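Intracellular growth locus, subunit C (Francisella tularensis subsp. tularensis, PDB 2QWU) is of unknown biochemical activity but, as a pathogenicity-island product of the intracellular growth locus, probably supports invasion of and growth within host cells. Local coordinates at residues 84-97 and 171-185. The protein carries 2 engineered substitutions. Numbering follows the deposited sequence. Where two conformers were deposited one is given.
Sequences NPTISITLGVLIKS and DGMRYHIISIDGLTT
Ile178 and Val93 meet at about a right angle on the buried face of this strand pair, where Ile178 CD1 lies 3.7 Å from Val93 CG2 and also touches CG1. Further along that face, Ile89 CG2 touches two methyls, Ile180 CD1 and Leu183 CD1, each 3.9 Å away; with chi1 at -170° the ethyl arm of Ile89 swings away and presents CG2 to them. On the other face the ring of Tyr175 reaches across strand 86-96 at Gly92 toward strand 71-79, its CE1 3.7 Å from Gly92 CA, and its OH is hydrogen-bonded to Pro24 O and Ser72 OG. Strands 86-96 and 173-181 are antiparallel neighbours, their axes at 144°, inside a larger antiparallel sheet in which strand 71-79 flanks 86-96. Paired backbone bonds run from Ile95–Arg174 to Ile87–Leu183, with a beta bulge where the register slips by one between Ile87 and Ile89. Toward Lys96, where helix 97-114 begins, Ile95 CG1 sits over one face of the His176 imidazole, 3.7 Å from the ring centroid, a CH-pi contact. His176 ND1 donates to Arg174 O at 2.9 Å, the acceptor lying in the ring plane; Ile95 N reaches that oxygen from the opposite face of its carbonyl plane, so two bonds grip it. At the other end, Thr184 OG1 donates to Pro85 O over 2.7 Å. Near Ser97, one water links Gly172 O to Arg174 NH1, while Arg174 NE forms a salt bridge with Glu164.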
loop_
_atom_site.group_PDB
_atom_site.type_symbol
_atom_site.label_atom_id
_atom_site.label_comp_id
_atom_site.label_asym_id
_atom_site.label_seq_id
_atom_site.Cartn_x
_atom_site.Cartn_y
_atom_site.Cartn_z
ATOM N N ASN A 84 -11.300 -1.313 -16.279
ATOM C CA ASN A 84 -10.270 -1.516 -15.268
ATOM C C ASN A 84 -9.870 -0.158 -14.712
ATOM O O ASN A 84 -9.901 0.856 -15.430
ATOM C CB ASN A 84 -9.021 -2.201 -15.866
ATOM C CG ASN A 84 -9.335 -3.534 -16.554
ATOM O OD1 ASN A 84 -10.159 -4.333 -16.089
ATOM N ND2 ASN A 84 -8.670 -3.778 -17.651
ATOM N N PRO A 85 -9.492 -0.115 -13.427
ATOM C CA PRO A 85 -9.079 1.154 -12.802
ATOM C C PRO A 85 -7.654 1.505 -13.165
ATOM O O PRO A 85 -6.965 0.697 -13.776
ATOM C CB PRO A 85 -9.185 0.851 -11.323
ATOM C CG PRO A 85 -8.789 -0.615 -11.273
ATOM C CD PRO A 85 -9.617 -1.188 -12.419
ATOM N N THR A 86 -7.221 2.721 -12.829
ATOM C CA THR A 86 -5.822 3.124 -13.061
ATOM C C THR A 86 -5.347 3.378 -11.657
ATOM O O THR A 86 -6.030 4.049 -10.895
ATOM C CB THR A 86 -5.676 4.387 -13.931
ATOM O OG1 THR A 86 -6.083 4.080 -15.284
ATOM C CG2 THR A 86 -4.246 4.819 -13.966
ATOM N N ILE A 87 -4.189 2.821 -11.327
ATOM C CA ILE A 87 -3.709 2.862 -9.956
ATOM C C ILE A 87 -2.250 3.209 -9.839
ATOM O O ILE A 87 -1.421 2.773 -10.652
ATOM C CB ILE A 87 -3.944 1.417 -9.317
ATOM C CG1 ILE A 87 -5.453 1.151 -9.242
ATOM C CG2 ILE A 87 -3.325 1.292 -7.947
ATOM C CD1 ILE A 87 -5.741 -0.301 -8.790
ATOM N N SER A 88 -1.929 3.990 -8.815
ATOM C CA SER A 88 -0.525 4.271 -8.494
ATOM C C SER A 88 -0.402 3.941 -7.009
ATOM O O SER A 88 -1.365 4.043 -6.262
ATOM C CB SER A 88 -0.122 5.739 -8.800
ATOM O OG SER A 88 -0.895 6.642 -8.055
ATOM N N ILE A 89 0.773 3.485 -6.596
ATOM C CA ILE A 89 0.989 3.139 -5.196
ATOM C C ILE A 89 2.409 3.439 -4.793
ATOM O O ILE A 89 3.335 3.358 -5.596
ATOM C CB ILE A 89 0.618 1.611 -4.947
ATOM C CG1 ILE A 89 0.601 1.309 -3.439
ATOM C CG2 ILE A 89 1.667 0.658 -5.621
ATOM C CD1 ILE A 89 0.014 -0.099 -3.191
ATOM N N THR A 90 2.587 3.801 -3.534
ATOM C CA THR A 90 3.913 4.080 -2.976
ATOM C C THR A 90 4.066 3.219 -1.726
ATOM O O THR A 90 3.217 3.274 -0.838
ATOM C CB THR A 90 4.059 5.570 -2.603
ATOM O OG1 THR A 90 3.938 6.352 -3.814
ATOM C CG2 THR A 90 5.454 5.831 -2.068
ATOM N N LEU A 91 5.106 2.366 -1.735
ATOM C CA LEU A 91 5.348 1.436 -0.635
ATOM C C LEU A 91 6.678 1.723 0.045
ATOM O O LEU A 91 7.613 2.139 -0.612
ATOM C CB LEU A 91 5.376 -0.013 -1.204
ATOM C CG LEU A 91 4.125 -0.475 -1.959
ATOM C CD1 LEU A 91 4.450 -1.559 -2.941
ATOM C CD2 LEU A 91 3.153 -0.977 -0.948
ATOM N N GLY A 92 6.753 1.497 1.355
ATOM C CA GLY A 92 7.995 1.679 2.081
ATOM C C GLY A 92 8.485 0.278 2.466
ATOM O O GLY A 92 7.712 -0.487 3.019
ATOM N N VAL A 93 9.736 -0.071 2.127
ATOM C CA VAL A 93 10.266 -1.373 2.493
ATOM C C VAL A 93 11.623 -1.210 3.158
ATOM O O VAL A 93 12.307 -0.200 2.980
ATOM C CB VAL A 93 10.382 -2.323 1.268
ATOM C CG1 VAL A 93 8.988 -2.509 0.632
ATOM C CG2 VAL A 93 11.357 -1.710 0.207
ATOM N N LEU A 94 12.006 -2.191 3.962
ATOM C CA LEU A 94 13.338 -2.116 4.612
ATOM C C LEU A 94 14.216 -3.182 3.919
ATOM O O LEU A 94 13.991 -4.391 4.066
ATOM C CB LEU A 94 13.197 -2.380 6.114
ATOM C CG LEU A 94 14.473 -2.210 6.924
ATOM C CD1 LEU A 94 15.016 -0.775 6.896
ATOM C CD2 LEU A 94 14.026 -2.646 8.374
ATOM N N ILE A 95 15.179 -2.737 3.106
ATOM C CA ILE A 95 16.014 -3.672 2.327
ATOM C C ILE A 95 17.443 -3.184 2.189
ATOM O O ILE A 95 17.735 -1.996 2.385
ATOM C CB ILE A 95 15.459 -3.831 0.873
ATOM C CG1 ILE A 95 15.366 -2.446 0.188
ATOM C CG2 ILE A 95 14.055 -4.486 0.915
ATOM C CD1 ILE A 95 14.892 -2.473 -1.275
ATOM N N LYS A 96 18.322 -4.115 1.820
ATOM C CA LYS A 96 19.724 -3.772 1.567
ATOM C C LYS A 96 19.796 -3.192 0.145
ATOM O O LYS A 96 18.937 -3.445 -0.703
ATOM C CB LYS A 96 20.598 -5.035 1.681
ATOM C CG LYS A 96 20.582 -5.605 3.103
ATOM C CD LYS A 96 21.378 -6.895 3.236
ATOM C CE LYS A 96 22.797 -6.633 2.868
ATOM N NZ LYS A 96 23.752 -7.666 3.393
ATOM N N SER A 97 20.834 -2.418 -0.110
ATOM C CA SER A 97 21.059 -1.778 -1.388
ATOM C C SER A 97 21.106 -2.783 -2.529
ATOM O O SER A 97 20.586 -2.527 -3.616
ATOM C CB SER A 97 22.386 -1.004 -1.318
ATOM O OG SER A 97 22.515 -0.382 -0.048
ATOM N N ASP A 171 22.131 -4.499 10.159
ATOM C CA ASP A 171 22.515 -5.387 9.061
ATOM C C ASP A 171 22.532 -4.744 7.640
ATOM O O ASP A 171 22.530 -5.446 6.611
ATOM C CB ASP A 171 21.730 -6.698 9.047
ATOM C CG ASP A 171 20.226 -6.505 9.057
ATOM O OD1 ASP A 171 19.720 -5.354 9.107
ATOM O OD2 ASP A 171 19.542 -7.547 9.022
ATOM N N GLY A 172 22.588 -3.414 7.619
ATOM C CA GLY A 172 22.756 -2.692 6.369
ATOM C C GLY A 172 21.515 -2.360 5.584
ATOM O O GLY A 172 21.618 -2.024 4.416
HETATM N N MSE A 173 20.350 -2.403 6.213
HETATM C CA MSE A 173 19.133 -2.113 5.438
HETATM C C MSE A 173 18.664 -0.685 5.648
HETATM O O MSE A 173 18.796 -0.140 6.744
HETATM C CB MSE A 173 17.999 -3.083 5.834
HETATM C CG MSE A 173 18.348 -4.543 5.544
HETATM SE SE MSE A 173 16.992 -5.697 5.896
HETATM C CE MSE A 173 16.694 -5.368 7.574
ATOM N N ARG A 174 18.093 -0.092 4.600
ATOM C CA ARG A 174 17.552 1.249 4.708
ATOM C C ARG A 174 16.075 1.242 4.311
ATOM O O ARG A 174 15.628 0.358 3.583
ATOM C CB ARG A 174 18.281 2.203 3.781
ATOM C CG ARG A 174 19.653 2.668 4.345
ATOM C CD ARG A 174 20.410 3.436 3.256
ATOM N NE ARG A 174 21.680 3.921 3.775
ATOM C CZ ARG A 174 22.769 3.171 3.934
ATOM N NH1 ARG A 174 22.772 1.880 3.597
ATOM N NH2 ARG A 174 23.869 3.717 4.468
ATOM N N TYR A 175 15.357 2.241 4.788
ATOM C CA TYR A 175 13.941 2.320 4.434
ATOM C C TYR A 175 13.971 2.878 3.017
ATOM O O TYR A 175 14.517 3.988 2.796
ATOM C CB TYR A 175 13.248 3.250 5.402
ATOM C CG TYR A 175 11.739 3.318 5.218
ATOM C CD1 TYR A 175 10.951 2.185 5.383
ATOM C CD2 TYR A 175 11.112 4.545 4.996
ATOM C CE1 TYR A 175 9.526 2.276 5.342
ATOM C CE2 TYR A 175 9.732 4.656 4.965
ATOM C CZ TYR A 175 8.943 3.521 5.138
ATOM O OH TYR A 175 7.554 3.605 5.147
ATOM N N HIS A 176 13.393 2.141 2.061
ATOM C CA HIS A 176 13.371 2.565 0.643
ATOM C C HIS A 176 11.933 2.862 0.243
ATOM O O HIS A 176 11.006 2.190 0.683
ATOM C CB HIS A 176 13.881 1.468 -0.318
ATOM C CG HIS A 176 15.391 1.280 -0.340
ATOM N ND1 HIS A 176 16.119 0.823 0.741
ATOM C CD2 HIS A 176 16.266 1.426 -1.364
ATOM C CE1 HIS A 176 17.398 0.689 0.383
ATOM N NE2 HIS A 176 17.510 1.049 -0.882
ATOM N N ILE A 177 11.751 3.837 -0.636
ATOM C CA ILE A 177 10.411 4.156 -1.064
ATOM C C ILE A 177 10.226 3.675 -2.499
ATOM O O ILE A 177 10.981 4.064 -3.384
ATOM C CB ILE A 177 10.187 5.671 -0.928
ATOM C CG1 ILE A 177 10.340 6.014 0.562
ATOM C CG2 ILE A 177 8.860 6.052 -1.538
ATOM C CD1 ILE A 177 9.815 7.387 1.012
ATOM N N ILE A 178 9.237 2.807 -2.722
ATOM C CA ILE A 178 8.964 2.238 -4.049
ATOM C C ILE A 178 7.719 2.910 -4.575
ATOM O O ILE A 178 6.626 2.778 -3.999
ATOM C CB ILE A 178 8.709 0.679 -3.965
ATOM C CG1 ILE A 178 9.917 0.006 -3.328
ATOM C CG2 ILE A 178 8.339 0.130 -5.284
ATOM C CD1 ILE A 178 9.630 -1.532 -3.110
ATOM N N SER A 179 7.884 3.667 -5.658
ATOM C CA SER A 179 6.754 4.405 -6.275
ATOM C C SER A 179 6.434 3.758 -7.577
ATOM O O SER A 179 7.288 3.684 -8.435
ATOM C CB SER A 179 7.110 5.891 -6.554
ATOM O OG SER A 179 7.532 6.535 -5.362
ATOM N N ILE A 180 5.193 3.305 -7.729
ATOM C CA ILE A 180 4.799 2.584 -8.938
ATOM C C ILE A 180 3.590 3.261 -9.542
ATOM O O ILE A 180 2.641 3.615 -8.827
ATOM C CB ILE A 180 4.401 1.117 -8.611
ATOM C CG1 ILE A 180 5.405 0.539 -7.611
ATOM C CG2 ILE A 180 4.364 0.300 -9.926
ATOM C CD1 ILE A 180 4.978 -0.837 -7.074
ATOM N N ASP A 181 3.611 3.455 -10.868
ATOM C CA ASP A 181 2.484 4.113 -11.544
ATOM C C ASP A 181 2.088 3.235 -12.733
ATOM O O ASP A 181 2.841 2.370 -13.143
ATOM C CB ASP A 181 2.896 5.503 -12.100
ATOM C CG ASP A 181 3.317 6.498 -11.012
ATOM O OD1 ASP A 181 2.450 6.992 -10.223
ATOM O OD2 ASP A 181 4.541 6.797 -10.950
ATOM N N GLY A 182 0.883 3.453 -13.244
ATOM C CA GLY A 182 0.370 2.723 -14.400
ATOM C C GLY A 182 -0.031 1.277 -14.144
ATOM O O GLY A 182 0.218 0.387 -14.978
ATOM N N LEU A 183 -0.621 1.026 -12.984
ATOM C CA LEU A 183 -1.039 -0.312 -12.611
ATOM C C LEU A 183 -2.553 -0.403 -12.730
ATOM O O LEU A 183 -3.225 0.587 -12.834
ATOM C CB LEU A 183 -0.670 -0.570 -11.131
ATOM C CG LEU A 183 0.811 -0.662 -10.761
ATOM C CD1 LEU A 183 0.987 -0.707 -9.208
ATOM C CD2 LEU A 183 1.381 -1.932 -11.409
ATOM N N THR A 184 -3.075 -1.612 -12.756
ATOM C CA THR A 184 -4.522 -1.785 -12.730
ATOM C C THR A 184 -4.717 -3.100 -11.959
ATOM O O THR A 184 -3.767 -3.624 -11.399
ATOM C CB THR A 184 -5.120 -1.848 -14.145
ATOM O OG1 THR A 184 -6.548 -1.952 -14.026
ATOM C CG2 THR A 184 -4.593 -3.047 -14.904
ATOM N N THR A 185 -5.927 -3.617 -11.882
ATOM C CA THR A 185 -6.138 -4.886 -11.155
ATOM C C THR A 185 -7.430 -5.473 -11.733
ATOM O O THR A 185 -8.234 -4.730 -12.261
ATOM C CB THR A 185 -6.369 -4.602 -9.634
ATOM O OG1 THR A 185 -6.691 -5.829 -8.931
ATOM C CG2 THR A 185 -7.553 -3.650 -9.431
HETATM O O HOH W 1 -1.018 5.565 -12.417
HETATM O O HOH W 2 20.609 0.007 2.461
HETATM O O HOH W 3 23.043 -2.680 2.197
#